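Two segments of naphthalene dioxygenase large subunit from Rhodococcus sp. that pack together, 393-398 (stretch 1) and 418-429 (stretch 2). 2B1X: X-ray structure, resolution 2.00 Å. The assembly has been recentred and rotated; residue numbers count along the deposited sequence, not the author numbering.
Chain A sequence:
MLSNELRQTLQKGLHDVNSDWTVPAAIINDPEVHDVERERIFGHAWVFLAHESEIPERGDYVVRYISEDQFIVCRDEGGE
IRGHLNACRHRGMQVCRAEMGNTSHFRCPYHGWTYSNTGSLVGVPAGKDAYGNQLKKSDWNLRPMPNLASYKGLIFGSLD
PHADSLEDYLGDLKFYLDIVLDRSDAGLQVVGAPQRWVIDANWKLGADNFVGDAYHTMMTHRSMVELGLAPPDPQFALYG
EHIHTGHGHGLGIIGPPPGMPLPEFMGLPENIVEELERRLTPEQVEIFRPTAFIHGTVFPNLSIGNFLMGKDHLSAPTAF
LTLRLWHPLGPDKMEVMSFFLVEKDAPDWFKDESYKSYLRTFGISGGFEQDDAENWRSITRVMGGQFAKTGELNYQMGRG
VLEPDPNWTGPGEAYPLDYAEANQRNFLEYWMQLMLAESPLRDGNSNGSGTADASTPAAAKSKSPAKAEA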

# COMPACT_ATOMS: atom_id res chain seq x y z
N LEU A 393 -3.89 -3.92 30.26
CA LEU A 393 -2.64 -3.20 30.48
C LEU A 393 -2.43 -2.99 31.99
O LEU A 393 -3.41 -2.73 32.70
CB LEU A 393 -2.73 -1.86 29.77
CG LEU A 393 -3.03 -1.91 28.26
CD1 LEU A 393 -3.27 -0.49 27.69
CD2 LEU A 393 -1.93 -2.64 27.47
N ASN A 394 -1.18 -3.10 32.47
CA ASN A 394 -0.94 -2.98 33.89
C ASN A 394 -0.50 -1.55 34.23
O ASN A 394 0.59 -1.10 33.86
CB ASN A 394 0.10 -4.05 34.37
CG ASN A 394 0.31 -4.05 35.90
OD1 ASN A 394 0.80 -3.07 36.46
ND2 ASN A 394 0.00 -5.18 36.55
N TYR A 395 -1.38 -0.84 34.94
CA TYR A 395 -1.07 0.47 35.44
C TYR A 395 -0.99 0.48 36.98
O TYR A 395 -1.33 1.49 37.64
CB TYR A 395 -2.14 1.44 34.93
CG TYR A 395 -1.95 1.77 33.45
CD1 TYR A 395 -2.79 1.21 32.49
CD2 TYR A 395 -0.94 2.67 33.03
CE1 TYR A 395 -2.62 1.50 31.15
CE2 TYR A 395 -0.79 2.98 31.66
CZ TYR A 395 -1.63 2.37 30.75
OH TYR A 395 -1.51 2.61 29.41
N GLN A 396 -0.51 -0.63 37.55
CA GLN A 396 -0.53 -0.80 39.00
C GLN A 396 0.65 -0.18 39.79
O GLN A 396 0.78 -0.42 40.99
CB GLN A 396 -0.62 -2.28 39.37
CG GLN A 396 -1.84 -3.02 38.76
CD GLN A 396 -1.98 -4.42 39.35
OE1 GLN A 396 -0.99 -5.14 39.50
NE2 GLN A 396 -3.21 -4.81 39.65
N MET A 397 1.50 0.56 39.12
CA MET A 397 2.64 1.19 39.81
C MET A 397 2.16 2.12 40.92
O MET A 397 1.55 3.16 40.67
CB MET A 397 3.51 1.95 38.80
CG MET A 397 4.84 2.41 39.38
SD MET A 397 5.71 3.39 38.20
CE MET A 397 6.42 2.15 37.21
N GLY A 398 2.44 1.73 42.18
CA GLY A 398 2.11 2.58 43.32
C GLY A 398 0.85 2.11 44.01
O GLY A 398 0.48 2.62 45.07
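Stretch 2, residues 418-429: DYAEANQRNFLE

Packing of stretch 2 (418-429) against stretch 1 (393-398), two segments of one chain that together bury 477 Å² of surface. Stretch 1 leaves a strand at Leu 393 and Asn 394 and runs on as loop or turn to Gly 398. Stretch 2 is extended at Tyr 419 and Ala 420, whose phi/psi angles are -97/89 and -155/167, and becomes helical from Ala 422 onward, with Glu 421 at the N-cap position. The helix carries the regular backbone pattern, beginning with Arg 425 N to Glu 421 O at 3.1 Å and reaching Glu 429 N to Arg 425 O at 2.8 Å. The two segments run in opposite senses: Met 397, late in stretch 1, meets Tyr 419 and Ala 420 at the start of stretch 2, whereas Tyr 395, earlier, meets the helix as far along as Leu 428. The backbones are nearest at Met 397 and Ala 420, with 5.4 Å between their CA atoms.

Leu 393 points its CB toward stretch 2 but stays just out of contact, its CD1 5.1 Å from Leu 428 CD1. Asn 394 directs its CB away, yet its OD1 takes part in a polar link: water 1 bridges the amide side chain and the carboxylate, its O lying 2.9 Å from Asn 394 OD1 and 2.7 Å from Glu 421 OE1. The same OD1 accepts from Gln 396 N at 3.0 Å, and Asn 394 ND2 donates to Gln 396 OE1 at 3.1 Å, so this side chain also ties down the turn around Tyr 395.

Tyr 395, chi1 -75° (m), has more of its surface covered by stretch 2 than any other residue of stretch 1. Its ring packs against the first turns of the helix: Glu 421 CB sits at the ring edge, 4.1 Å from Tyr 395 CD2, and Gln 424 CB comes within 3.4 Å of Tyr 395 CE2. Nearer the backbone, Tyr 395 CB rests 3.7 Å from Arg 425 CG. At the far end of the ring, Leu 428 CD1 lies 3.6 Å from Tyr 395 CE1 and 3.5 Å from Tyr 395 OH, an oxygen whose hydrogen bonding is met elsewhere in the structure.

The CA-to-CB bond of Gln 396 points away, and its backbone N is the part that comes near the acid: Gln 396 N is 3.4 Å from Glu 421 OE1, but the angle is too poor for a hydrogen bond. Met 397 supplies the direct one, its N donating to Glu 421 OE1 at 3.0 Å with an angle of 154°. One carboxylate oxygen thus holds both the loop amide and water 1. The Met 397 side chain, extended through chi1 and chi2 (both t), reaches over the segment before the helix, placing SD 3.4 Å from Tyr 419 C, 3.3 Å from Ala 420 N and 4.1 Å from Tyr 419 CB. Gly 398 ends the stretch at phi/psi 102/-7, where a CB would be jammed against the preceding carbonyl oxygen.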

# COMPACT_ATOMS: atom_id res chain seq x y z
N ASP A 418 8.32 10.51 40.75
CA ASP A 418 7.85 10.40 39.36
C ASP A 418 7.96 8.97 38.78
O ASP A 418 7.93 8.78 37.56
CB ASP A 418 8.54 11.46 38.47
CG ASP A 418 7.79 11.73 37.16
OD1 ASP A 418 6.55 11.46 37.06
OD2 ASP A 418 8.38 12.16 36.13
N TYR A 419 8.10 7.97 39.64
CA TYR A 419 7.80 6.60 39.26
C TYR A 419 6.37 6.31 39.73
O TYR A 419 6.15 5.90 40.85
CB TYR A 419 8.78 5.57 39.88
CG TYR A 419 10.15 5.51 39.24
CD1 TYR A 419 11.28 5.23 40.01
CD2 TYR A 419 10.33 5.78 37.86
CE1 TYR A 419 12.57 5.19 39.43
CE2 TYR A 419 11.60 5.75 37.27
CZ TYR A 419 12.73 5.45 38.07
OH TYR A 419 14.01 5.41 37.54
N ALA A 420 5.40 6.61 38.89
CA ALA A 420 4.00 6.33 39.19
C ALA A 420 3.28 6.20 37.87
O ALA A 420 3.84 6.54 36.82
CB ALA A 420 3.38 7.42 40.05
N GLU A 421 2.05 5.68 37.91
CA GLU A 421 1.22 5.56 36.72
C GLU A 421 -0.16 6.20 36.94
O GLU A 421 -1.14 5.92 36.19
CB GLU A 421 1.12 4.09 36.26
CG GLU A 421 2.41 3.61 35.59
CD GLU A 421 2.53 2.10 35.42
OE1 GLU A 421 1.96 1.35 36.24
OE2 GLU A 421 3.24 1.67 34.46
N ALA A 422 -0.23 7.08 37.94
CA ALA A 422 -1.45 7.85 38.22
C ALA A 422 -1.83 8.79 37.06
O ALA A 422 -3.03 8.92 36.71
CB ALA A 422 -1.33 8.63 39.54
N ASN A 423 -0.84 9.42 36.45
CA ASN A 423 -1.08 10.27 35.27
C ASN A 423 -1.65 9.51 34.08
O ASN A 423 -2.63 9.98 33.47
CB ASN A 423 0.17 11.03 34.86
CG ASN A 423 0.56 12.07 35.87
OD1 ASN A 423 -0.13 12.25 36.91
ND2 ASN A 423 1.69 12.78 35.60
N GLN A 424 -1.07 8.37 33.75
CA GLN A 424 -1.58 7.53 32.64
C GLN A 424 -3.02 7.06 32.91
O GLN A 424 -3.86 7.02 32.00
CB GLN A 424 -0.68 6.32 32.39
CG GLN A 424 0.79 6.65 31.97
CD GLN A 424 1.78 6.85 33.14
OE1 GLN A 424 1.47 7.50 34.14
NE2 GLN A 424 2.99 6.30 32.99
N ARG A 425 -3.31 6.75 34.18
CA ARG A 425 -4.63 6.31 34.58
C ARG A 425 -5.69 7.40 34.42
O ARG A 425 -6.80 7.13 33.98
CB ARG A 425 -4.60 5.85 36.03
CG ARG A 425 -4.05 4.39 36.18
CD ARG A 425 -4.54 3.72 37.46
NE ARG A 425 -3.82 4.35 38.50
CZ ARG A 425 -4.30 4.97 39.56
NH1 ARG A 425 -5.60 5.04 39.86
NH2 ARG A 425 -3.41 5.51 40.35
N ASN A 426 -5.33 8.61 34.86
CA ASN A 426 -6.16 9.81 34.69
C ASN A 426 -6.40 10.14 33.21
O ASN A 426 -7.48 10.57 32.84
CB ASN A 426 -5.45 10.99 35.38
CG ASN A 426 -6.22 12.30 35.28
OD1 ASN A 426 -7.33 12.42 35.77
ND2 ASN A 426 -5.60 13.31 34.67
N PHE A 427 -5.39 9.95 32.38
CA PHE A 427 -5.52 10.25 30.96
C PHE A 427 -6.55 9.26 30.36
O PHE A 427 -7.47 9.67 29.66
CB PHE A 427 -4.14 10.12 30.30
CG PHE A 427 -4.15 10.24 28.80
CD1 PHE A 427 -3.80 11.44 28.20
CD2 PHE A 427 -4.45 9.14 28.00
CE1 PHE A 427 -3.78 11.57 26.81
CE2 PHE A 427 -4.45 9.27 26.60
CZ PHE A 427 -4.08 10.49 26.02
N LEU A 428 -6.38 7.98 30.67
CA LEU A 428 -7.23 6.95 30.09
C LEU A 428 -8.62 6.97 30.68
O LEU A 428 -9.58 6.61 30.00
CB LEU A 428 -6.59 5.56 30.27
CG LEU A 428 -5.40 5.35 29.35
CD1 LEU A 428 -4.70 4.04 29.66
CD2 LEU A 428 -5.77 5.46 27.85
N GLU A 429 -8.74 7.37 31.94
CA GLU A 429 -10.06 7.55 32.55
C GLU A 429 -10.86 8.59 31.81
O GLU A 429 -12.06 8.36 31.50
CB GLU A 429 -9.95 7.94 34.06
CG GLU A 429 -11.31 8.19 34.71
CD GLU A 429 -11.25 8.49 36.20
OE1 GLU A 429 -10.49 9.38 36.63
OE2 GLU A 429 -12.01 7.85 36.94
O HOH W 1 2.98 -1.16 36.26